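Choline kinase (Cryptosporidium parvum, PDB 3MES) probably catalyses the phosphorylation of choline, and of ethanolamine, with a nucleotide and metal ions bound. Local coordinates at residues Y307-F317 and E388-R398. Residues are numbered along the deposited sequence; the frame is centred on the assembly and turned at random.
Sequences YDYCSEKQPYF and EFDFTEYANTR. With MG (magnesium ion), chain M; DME (decamethonium ion), chain K; PT3 (N-propyl-tartramic acid), chain L.
Tyr394 joins three aromatic rings of 307-317. Its edge points at the face of Phe317, centroids 5.1 Å apart and planes at 85°. Another part of its edge meets the face of Tyr307. Tyr309 in turn directs its own edge at the face of Tyr394 in an offset edge-to-face pair. Tyr394 CG lies anti to its backbone nitrogen (chi1 178°), which carries the ring in among these partners. Phe389 completes the cluster, with its CE1 3.9 Å from Phe317 CD2. Tyr307 also lies over the guanidinium of Arg398, planes 30° apart.

A CH-pi contact joins Glu388 to Tyr316: Glu388 CB sits 4.0 Å from the centre of the Tyr316 ring, over its face.

The hydrogen bonds gather at Asp390. Its N donates to Pro315 O at 3.2 Å. Its OD2 accepts from Gln314 NE2 through the anti lone pair. Its OD1 N-caps helix 391-411, taking Glu393 N at 2.9 Å from above the carboxylate plane. On the inner side, Arg398 NH1 holds Tyr394 OH at 2.8 Å, with the hydroxyl in the guanidinium plane. Tyr307 OH is hydrogen-bonded to His401 and Tyr309 OH to Glu304.

Decamethonium runs along this aromatic wall. Its C7 lies 3.5 Å above the centre of the Phe389 ring, and C9 lies over a face of Tyr309. Tyr307 O binds magnesium at 2.3 Å, with Glu271 and Glu304.

The contact thus ties the loop after the metal site to the start of the last helix. The faces of Phe389 and Tyr309 pack on the ligand's methylene chain. An aromatic-lined pocket holding this bis-quaternary ligand is consistent with a choline site.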
ATOM      1  N   TYR B 307     -11.114   0.232 -20.094  1.00 19.93           N
ATOM      2  CA  TYR B 307     -10.601   1.190 -21.073  1.00 20.37           C
ATOM      3  C   TYR B 307      -9.095   1.416 -20.995  1.00 20.75           C
ATOM      4  O   TYR B 307      -8.562   1.844 -19.971  1.00 20.81           O
ATOM      5  CB  TYR B 307     -11.375   2.506 -20.977  1.00 20.23           C
ATOM      6  CG  TYR B 307     -12.864   2.267 -20.960  1.00 19.96           C
ATOM      7  CD1 TYR B 307     -13.540   1.911 -22.120  1.00 19.57           C
ATOM      8  CD2 TYR B 307     -13.589   2.354 -19.781  1.00 19.40           C
ATOM      9  CE1 TYR B 307     -14.901   1.670 -22.107  1.00 19.23           C
ATOM     10  CE2 TYR B 307     -14.950   2.113 -19.761  1.00 18.96           C
ATOM     11  CZ  TYR B 307     -15.599   1.770 -20.926  1.00 18.76           C
ATOM     12  OH  TYR B 307     -16.954   1.530 -20.910  1.00 18.66           O
ATOM     13  N   ASP B 308      -8.421   1.114 -22.098  1.00 21.40           N
ATOM     14  CA  ASP B 308      -6.985   1.296 -22.217  1.00 22.00           C
ATOM     15  C   ASP B 308      -6.721   2.466 -23.154  1.00 22.33           C
ATOM     16  O   ASP B 308      -7.022   2.392 -24.342  1.00 22.39           O
ATOM     17  CB  ASP B 308      -6.346   0.023 -22.772  1.00 22.05           C
ATOM     18  CG  ASP B 308      -4.833   0.036 -22.689  1.00 22.45           C
ATOM     19  OD1 ASP B 308      -4.274   0.903 -21.985  1.00 23.09           O
ATOM     20  OD2 ASP B 308      -4.203  -0.828 -23.329  1.00 22.67           O
ATOM     21  N   TYR B 309      -6.167   3.549 -22.614  1.00 22.86           N
ATOM     22  CA  TYR B 309      -5.908   4.751 -23.402  1.00 23.40           C
ATOM     23  C   TYR B 309      -4.468   4.804 -23.902  1.00 23.88           C
ATOM     24  O   TYR B 309      -3.961   5.872 -24.242  1.00 24.02           O
ATOM     25  CB  TYR B 309      -6.233   6.010 -22.590  1.00 23.29           C
ATOM     26  CG  TYR B 309      -7.535   5.913 -21.826  1.00 23.06           C
ATOM     27  CD1 TYR B 309      -8.753   5.891 -22.493  1.00 22.76           C
ATOM     28  CD2 TYR B 309      -7.545   5.834 -20.441  1.00 22.70           C
ATOM     29  CE1 TYR B 309      -9.944   5.795 -21.800  1.00 22.76           C
ATOM     30  CE2 TYR B 309      -8.727   5.740 -19.741  1.00 22.62           C
ATOM     31  CZ  TYR B 309      -9.925   5.721 -20.424  1.00 22.66           C
ATOM     32  OH  TYR B 309     -11.107   5.624 -19.725  1.00 22.74           O
ATOM     33  N   CYS B 310      -3.813   3.649 -23.946  1.00 24.49           N
ATOM     34  CA  CYS B 310      -2.450   3.561 -24.463  1.00 25.03           C
ATOM     35  C   CYS B 310      -2.420   2.887 -25.828  1.00 25.36           C
ATOM     36  O   CYS B 310      -1.762   1.866 -26.012  1.00 25.42           O
ATOM     37  CB  CYS B 310      -1.548   2.806 -23.488  1.00 25.04           C
ATOM     38  SG  CYS B 310      -1.113   3.734 -22.007  1.00 25.22           S
ATOM     39  N   SER B 311      -3.147   3.464 -26.779  1.00 25.83           N
ATOM     40  CA  SER B 311      -3.175   2.967 -28.146  1.00 26.25           C
ATOM     41  C   SER B 311      -2.760   4.090 -29.089  1.00 26.59           C
ATOM     42  O   SER B 311      -3.127   5.248 -28.885  1.00 26.62           O
ATOM     43  CB  SER B 311      -4.576   2.466 -28.499  1.00 26.24           C
ATOM     44  OG  SER B 311      -4.611   1.902 -29.798  1.00 26.46           O
ATOM     45  N   GLU B 312      -1.991   3.750 -30.119  1.00 27.02           N
ATOM     46  CA  GLU B 312      -1.435   4.767 -31.010  1.00 27.42           C
ATOM     47  C   GLU B 312      -2.133   4.822 -32.367  1.00 27.53           C
ATOM     48  O   GLU B 312      -1.820   5.672 -33.201  1.00 27.56           O
ATOM     49  CB  GLU B 312       0.073   4.565 -31.175  1.00 27.54           C
ATOM     50  CG  GLU B 312       0.838   4.708 -29.866  1.00 28.10           C
ATOM     51  CD  GLU B 312       2.256   4.179 -29.946  1.00 28.92           C
ATOM     52  OE1 GLU B 312       2.680   3.484 -28.997  1.00 28.72           O
ATOM     53  OE2 GLU B 312       2.945   4.455 -30.954  1.00 29.54           O
ATOM     54  N   LYS B 313      -3.083   3.917 -32.581  1.00 27.59           N
ATOM     55  CA  LYS B 313      -3.889   3.931 -33.794  1.00 27.64           C
ATOM     56  C   LYS B 313      -5.347   4.233 -33.459  1.00 27.59           C
ATOM     57  O   LYS B 313      -5.842   3.847 -32.400  1.00 27.68           O
ATOM     58  CB  LYS B 313      -3.784   2.592 -34.527  1.00 27.74           C
ATOM     59  CG  LYS B 313      -4.103   1.394 -33.654  1.00 28.05           C
ATOM     60  CD  LYS B 313      -4.602   0.221 -34.482  1.00 28.94           C
ATOM     61  CE  LYS B 313      -5.249  -0.835 -33.595  1.00 29.11           C
ATOM     62  NZ  LYS B 313      -5.843  -1.939 -34.397  1.00 29.89           N
ATOM     63  N   GLN B 314      -6.032   4.924 -34.363  1.00 27.45           N
ATOM     64  CA  GLN B 314      -7.428   5.275 -34.146  1.00 27.39           C
ATOM     65  C   GLN B 314      -8.214   4.020 -33.764  1.00 27.00           C
ATOM     66  O   GLN B 314      -7.924   2.933 -34.257  1.00 26.98           O
ATOM     67  CB  GLN B 314      -8.010   5.933 -35.401  1.00 27.50           C
ATOM     68  CG  GLN B 314      -8.979   5.067 -36.187  1.00 28.24           C
ATOM     69  CD  GLN B 314     -10.430   5.385 -35.863  1.00 29.10           C
ATOM     70  OE1 GLN B 314     -11.257   4.485 -35.692  1.00 29.60           O
ATOM     71  NE2 GLN B 314     -10.746   6.675 -35.772  1.00 29.22           N
ATOM     72  N   PRO B 315      -9.205   4.165 -32.872  1.00 26.70           N
ATOM     73  CA  PRO B 315      -9.628   5.429 -32.275  1.00 26.48           C
ATOM     74  C   PRO B 315      -8.715   5.901 -31.144  1.00 26.27           C
ATOM     75  O   PRO B 315      -9.018   6.896 -30.486  1.00 26.28           O
ATOM     76  CB  PRO B 315     -11.014   5.098 -31.721  1.00 26.40           C
ATOM     77  CG  PRO B 315     -10.926   3.658 -31.364  1.00 26.45           C
ATOM     78  CD  PRO B 315      -9.999   3.027 -32.373  1.00 26.63           C
ATOM     79  N   TYR B 316      -7.615   5.191 -30.919  1.00 26.05           N
ATOM     80  CA  TYR B 316      -6.629   5.590 -29.914  1.00 25.93           C
ATOM     81  C   TYR B 316      -7.050   5.215 -28.495  1.00 25.70           C
ATOM     82  O   TYR B 316      -6.715   5.898 -27.528  1.00 25.59           O
ATOM     83  CB  TYR B 316      -6.318   7.085 -30.025  1.00 26.07           C
ATOM     84  CG  TYR B 316      -5.849   7.473 -31.408  1.00 26.52           C
ATOM     85  CD1 TYR B 316      -4.662   6.970 -31.921  1.00 26.94           C
ATOM     86  CD2 TYR B 316      -6.603   8.322 -32.208  1.00 26.87           C
ATOM     87  CE1 TYR B 316      -4.232   7.308 -33.189  1.00 27.25           C
ATOM     88  CE2 TYR B 316      -6.179   8.668 -33.477  1.00 27.24           C
ATOM     89  CZ  TYR B 316      -4.992   8.157 -33.961  1.00 27.22           C
ATOM     90  OH  TYR B 316      -4.562   8.496 -35.221  1.00 27.49           O
ATOM     91  N   PHE B 317      -7.792   4.119 -28.393  1.00 25.44           N
ATOM     92  CA  PHE B 317      -8.130   3.518 -27.115  1.00 25.16           C
ATOM     93  C   PHE B 317      -8.706   2.135 -27.387  1.00 25.03           C
ATOM     94  O   PHE B 317      -9.395   1.933 -28.386  1.00 24.98           O
ATOM     95  CB  PHE B 317      -9.137   4.380 -26.347  1.00 25.10           C
ATOM     96  CG  PHE B 317     -10.531   4.335 -26.912  1.00 24.93           C
ATOM     97  CD1 PHE B 317     -11.374   3.274 -26.625  1.00 24.56           C
ATOM     98  CD2 PHE B 317     -10.996   5.354 -27.728  1.00 24.80           C
ATOM     99  CE1 PHE B 317     -12.652   3.227 -27.141  1.00 24.45           C
ATOM    100  CE2 PHE B 317     -12.276   5.313 -28.247  1.00 24.52           C
ATOM    101  CZ  PHE B 317     -13.105   4.248 -27.953  1.00 24.61           C
ATOM    102  N   GLU B 388      -4.162  13.192 -30.144  1.00 34.72           N
ATOM    103  CA  GLU B 388      -4.757  12.012 -30.760  1.00 34.15           C
ATOM    104  C   GLU B 388      -5.773  11.313 -29.862  1.00 33.61           C
ATOM    105  O   GLU B 388      -5.401  10.560 -28.961  1.00 33.59           O
ATOM    106  CB  GLU B 388      -3.656  11.022 -31.154  1.00 34.29           C
ATOM    107  CG  GLU B 388      -2.495  11.645 -31.921  1.00 34.61           C
ATOM    108  CD  GLU B 388      -2.668  11.561 -33.423  1.00 35.22           C
ATOM    109  OE1 GLU B 388      -2.691  10.431 -33.952  1.00 35.56           O
ATOM    110  OE2 GLU B 388      -2.769  12.623 -34.076  1.00 35.67           O
ATOM    111  N   PHE B 389      -7.055  11.558 -30.114  1.00 32.83           N
ATOM    112  CA  PHE B 389      -8.115  10.835 -29.419  1.00 32.13           C
ATOM    113  C   PHE B 389      -9.461  10.987 -30.117  1.00 31.69           C
ATOM    114  O   PHE B 389      -9.885  12.096 -30.435  1.00 31.59           O
ATOM    115  CB  PHE B 389      -8.223  11.274 -27.956  1.00 32.12           C
ATOM    116  CG  PHE B 389      -9.087  10.372 -27.119  1.00 31.64           C
ATOM    117  CD1 PHE B 389      -8.597   9.167 -26.644  1.00 31.37           C
ATOM    118  CD2 PHE B 389     -10.392  10.724 -26.815  1.00 31.46           C
ATOM    119  CE1 PHE B 389      -9.391   8.331 -25.877  1.00 31.35           C
ATOM    120  CE2 PHE B 389     -11.190   9.889 -26.048  1.00 31.17           C
ATOM    121  CZ  PHE B 389     -10.689   8.692 -25.580  1.00 30.90           C
ATOM    122  N   ASP B 390     -10.132   9.862 -30.351  1.00 31.12           N
ATOM    123  CA  ASP B 390     -11.433   9.874 -31.006  1.00 30.65           C
ATOM    124  C   ASP B 390     -12.555  10.000 -29.980  1.00 30.29           C
ATOM    125  O   ASP B 390     -13.150   9.002 -29.566  1.00 30.31           O
ATOM    126  CB  ASP B 390     -11.620   8.615 -31.853  1.00 30.64           C
ATOM    127  CG  ASP B 390     -12.786   8.727 -32.808  1.00 30.53           C
ATOM    128  OD1 ASP B 390     -13.797   9.360 -32.440  1.00 30.82           O
ATOM    129  OD2 ASP B 390     -12.692   8.183 -33.929  1.00 30.38           O
ATOM    130  N   PHE B 391     -12.836  11.236 -29.578  1.00 29.72           N
ATOM    131  CA  PHE B 391     -13.817  11.508 -28.532  1.00 29.23           C
ATOM    132  C   PHE B 391     -15.224  11.029 -28.880  1.00 28.87           C
ATOM    133  O   PHE B 391     -15.973  10.612 -27.999  1.00 28.78           O
ATOM    134  CB  PHE B 391     -13.836  13.001 -28.195  1.00 29.15           C
ATOM    135  CG  PHE B 391     -12.547  13.505 -27.608  1.00 29.24           C
ATOM    136  CD1 PHE B 391     -12.310  13.417 -26.246  1.00 29.20           C
ATOM    137  CD2 PHE B 391     -11.570  14.064 -28.419  1.00 29.19           C
ATOM    138  CE1 PHE B 391     -11.125  13.877 -25.702  1.00 29.10           C
ATOM    139  CE2 PHE B 391     -10.383  14.525 -27.882  1.00 28.97           C
ATOM    140  CZ  PHE B 391     -10.161  14.432 -26.522  1.00 29.14           C
ATOM    141  N   THR B 392     -15.584  11.098 -30.159  1.00 28.48           N
ATOM    142  CA  THR B 392     -16.916  10.673 -30.593  1.00 28.06           C
ATOM    143  C   THR B 392     -17.073   9.159 -30.502  1.00 27.72           C
ATOM    144  O   THR B 392     -18.090   8.657 -30.021  1.00 27.75           O
ATOM    145  CB  THR B 392     -17.223  11.116 -32.035  1.00 28.06           C
ATOM    146  OG1 THR B 392     -17.139  12.544 -32.131  1.00 28.24           O
ATOM    147  CG2 THR B 392     -18.617  10.676 -32.434  1.00 28.20           C
ATOM    148  N   GLU B 393     -16.064   8.432 -30.968  1.00 27.18           N
ATOM    149  CA  GLU B 393     -16.100   6.977 -30.916  1.00 26.61           C
ATOM    150  C   GLU B 393     -16.067   6.496 -29.471  1.00 26.09           C
ATOM    151  O   GLU B 393     -16.690   5.489 -29.130  1.00 26.06           O
ATOM    152  CB  GLU B 393     -14.934   6.374 -31.702  1.00 26.73           C
ATOM    153  CG  GLU B 393     -15.017   4.863 -31.859  1.00 27.05           C
ATOM    154  CD  GLU B 393     -16.313   4.419 -32.513  1.00 27.56           C
ATOM    155  OE1 GLU B 393     -16.871   5.197 -33.317  1.00 27.80           O
ATOM    156  OE2 GLU B 393     -16.774   3.296 -32.221  1.00 27.69           O
ATOM    157  N   TYR B 394     -15.341   7.218 -28.621  1.00 25.35           N
ATOM    158  CA  TYR B 394     -15.250   6.852 -27.212  1.00 24.77           C
ATOM    159  C   TYR B 394     -16.586   7.040 -26.507  1.00 24.35           C
ATOM    160  O   TYR B 394     -16.960   6.243 -25.648  1.00 24.20           O
ATOM    161  CB  TYR B 394     -14.162   7.654 -26.494  1.00 24.67           C
ATOM    162  CG  TYR B 394     -14.064   7.330 -25.021  1.00 24.52           C
ATOM    163  CD1 TYR B 394     -13.551   6.114 -24.592  1.00 24.46           C
ATOM    164  CD2 TYR B 394     -14.493   8.235 -24.060  1.00 24.49           C
ATOM    165  CE1 TYR B 394     -13.466   5.808 -23.250  1.00 24.31           C
ATOM    166  CE2 TYR B 394     -14.409   7.938 -22.713  1.00 24.42           C
ATOM    167  CZ  TYR B 394     -13.894   6.723 -22.314  1.00 24.47           C
ATOM    168  OH  TYR B 394     -13.805   6.422 -20.976  1.00 24.44           O
ATOM    169  N   ALA B 395     -17.298   8.099 -26.873  1.00 23.96           N
ATOM    170  CA  ALA B 395     -18.615   8.364 -26.312  1.00 23.63           C
ATOM    171  C   ALA B 395     -19.591   7.265 -26.721  1.00 23.45           C
ATOM    172  O   ALA B 395     -20.344   6.750 -25.895  1.00 23.31           O
ATOM    173  CB  ALA B 395     -19.118   9.724 -26.761  1.00 23.61           C
ATOM    174  N   ASN B 396     -19.570   6.910 -28.003  1.00 23.26           N
ATOM    175  CA  ASN B 396     -20.388   5.816 -28.510  1.00 23.13           C
ATOM    176  C   ASN B 396     -20.181   4.555 -27.685  1.00 22.98           C
ATOM    177  O   ASN B 396     -21.123   3.812 -27.413  1.00 22.97           O
ATOM    178  CB  ASN B 396     -20.041   5.522 -29.971  1.00 23.08           C
ATOM    179  CG  ASN B 396     -20.626   6.536 -30.929  1.00 23.07           C
ATOM    180  OD1 ASN B 396     -20.262   6.577 -32.104  1.00 23.14           O
ATOM    181  ND2 ASN B 396     -21.544   7.359 -30.433  1.00 23.29           N
ATOM    182  N   THR B 397     -18.937   4.324 -27.287  1.00 22.84           N
ATOM    183  CA  THR B 397     -18.592   3.132 -26.526  1.00 22.67           C
ATOM    184  C   THR B 397     -19.171   3.181 -25.114  1.00 22.57           C
ATOM    185  O   THR B 397     -19.831   2.236 -24.676  1.00 22.51           O
ATOM    186  CB  THR B 397     -17.067   2.924 -26.474  1.00 22.62           C
ATOM    187  OG1 THR B 397     -16.551   2.884 -27.810  1.00 22.60           O
ATOM    188  CG2 THR B 397     -16.726   1.620 -25.769  1.00 22.52           C
ATOM    189  N   ARG B 398     -18.935   4.283 -24.407  1.00 22.37           N
ATOM    190  CA  ARG B 398     -19.459   4.429 -23.052  1.00 22.21           C
ATOM    191  C   ARG B 398     -20.981   4.295 -23.043  1.00 22.23           C
ATOM    192  O   ARG B 398     -21.548   3.652 -22.157  1.00 22.12           O
ATOM    193  CB  ARG B 398     -19.037   5.762 -22.429  1.00 22.04           C
ATOM    194  CG  ARG B 398     -17.532   5.975 -22.342  1.00 21.66           C
ATOM    195  CD  ARG B 398     -16.810   4.777 -21.731  1.00 20.94           C
ATOM    196  NE  ARG B 398     -17.330   4.402 -20.418  1.00 20.46           N
ATOM    197  CZ  ARG B 398     -16.835   4.828 -19.259  1.00 20.70           C
ATOM    198  NH1 ARG B 398     -15.804   5.663 -19.236  1.00 20.08           N
ATOM    199  NH2 ARG B 398     -17.378   4.421 -18.118  1.00 20.93           N
TER
HETATM  200 MG    MG M 429      -8.773   2.546 -17.833  1.00 18.04          MG
HETATM  201  N1  DME K 427      -1.749   9.002 -23.141  1.00 35.08           N
HETATM  202  C2  DME K 427      -2.416   9.994 -24.000  1.00 34.56           C
HETATM  203  C3  DME K 427      -3.630  10.580 -23.271  1.00 34.08           C
HETATM  204  C4  DME K 427      -4.560  11.309 -24.248  1.00 33.74           C
HETATM  205  C5  DME K 427      -5.746  11.953 -23.522  1.00 33.38           C
HETATM  206  C6  DME K 427      -6.715  10.895 -22.981  1.00 32.78           C
HETATM  207  C7  DME K 427      -8.085  10.992 -23.660  1.00 32.13           C
HETATM  208  C8  DME K 427      -9.192  11.262 -22.638  1.00 31.75           C
HETATM  209  C9  DME K 427      -9.846   9.964 -22.157  1.00 31.30           C
HETATM  210  C10 DME K 427     -10.111  10.014 -20.649  1.00 30.85           C
HETATM  211  C11 DME K 427     -11.391   9.257 -20.293  1.00 30.49           C
HETATM  212  N12 DME K 427     -11.674   9.394 -18.855  1.00 30.30           N
HETATM  213  C13 DME K 427      -1.247   7.889 -23.964  1.00 34.83           C
HETATM  214  C14 DME K 427      -0.623   9.644 -22.446  1.00 34.96           C
HETATM  215  C15 DME K 427      -2.709   8.480 -22.155  1.00 34.87           C
HETATM  216  C16 DME K 427     -10.534   8.904 -18.067  1.00 30.11           C
HETATM  217  C17 DME K 427     -11.910  10.811 -18.542  1.00 29.74           C
HETATM  218  C18 DME K 427     -12.867   8.596 -18.522  1.00 30.07           C
HETATM  219  O1  PT3 L 428      -7.241  14.867 -16.658  1.00 32.44           O
HETATM  220  O11 PT3 L 428      -8.011  16.216 -18.263  1.00 32.11           O
HETATM  221  C1  PT3 L 428      -7.598  15.117 -17.830  1.00 32.70           C
HETATM  222  C2  PT3 L 428      -7.538  13.955 -18.817  1.00 33.02           C
HETATM  223  O2  PT3 L 428      -7.887  14.390 -20.134  1.00 33.39           O
HETATM  224  C3  PT3 L 428      -8.520  12.890 -18.338  1.00 33.22           C
HETATM  225  O3  PT3 L 428      -9.495  12.626 -19.348  1.00 33.81           O
HETATM  226  C4  PT3 L 428      -7.719  11.635 -18.030  1.00 32.98           C
HETATM  227  O41 PT3 L 428      -8.040  10.895 -17.103  1.00 32.87           O
HETATM  228  N4  PT3 L 428      -6.659  11.453 -18.815  1.00 32.71           N
HETATM  229  C41 PT3 L 428      -5.755  10.304 -18.654  1.00 32.96           C
HETATM  230  C42 PT3 L 428      -4.908  10.131 -19.916  1.00 32.60           C
HETATM  231  C43 PT3 L 428      -5.141   8.757 -20.545  1.00 32.10           C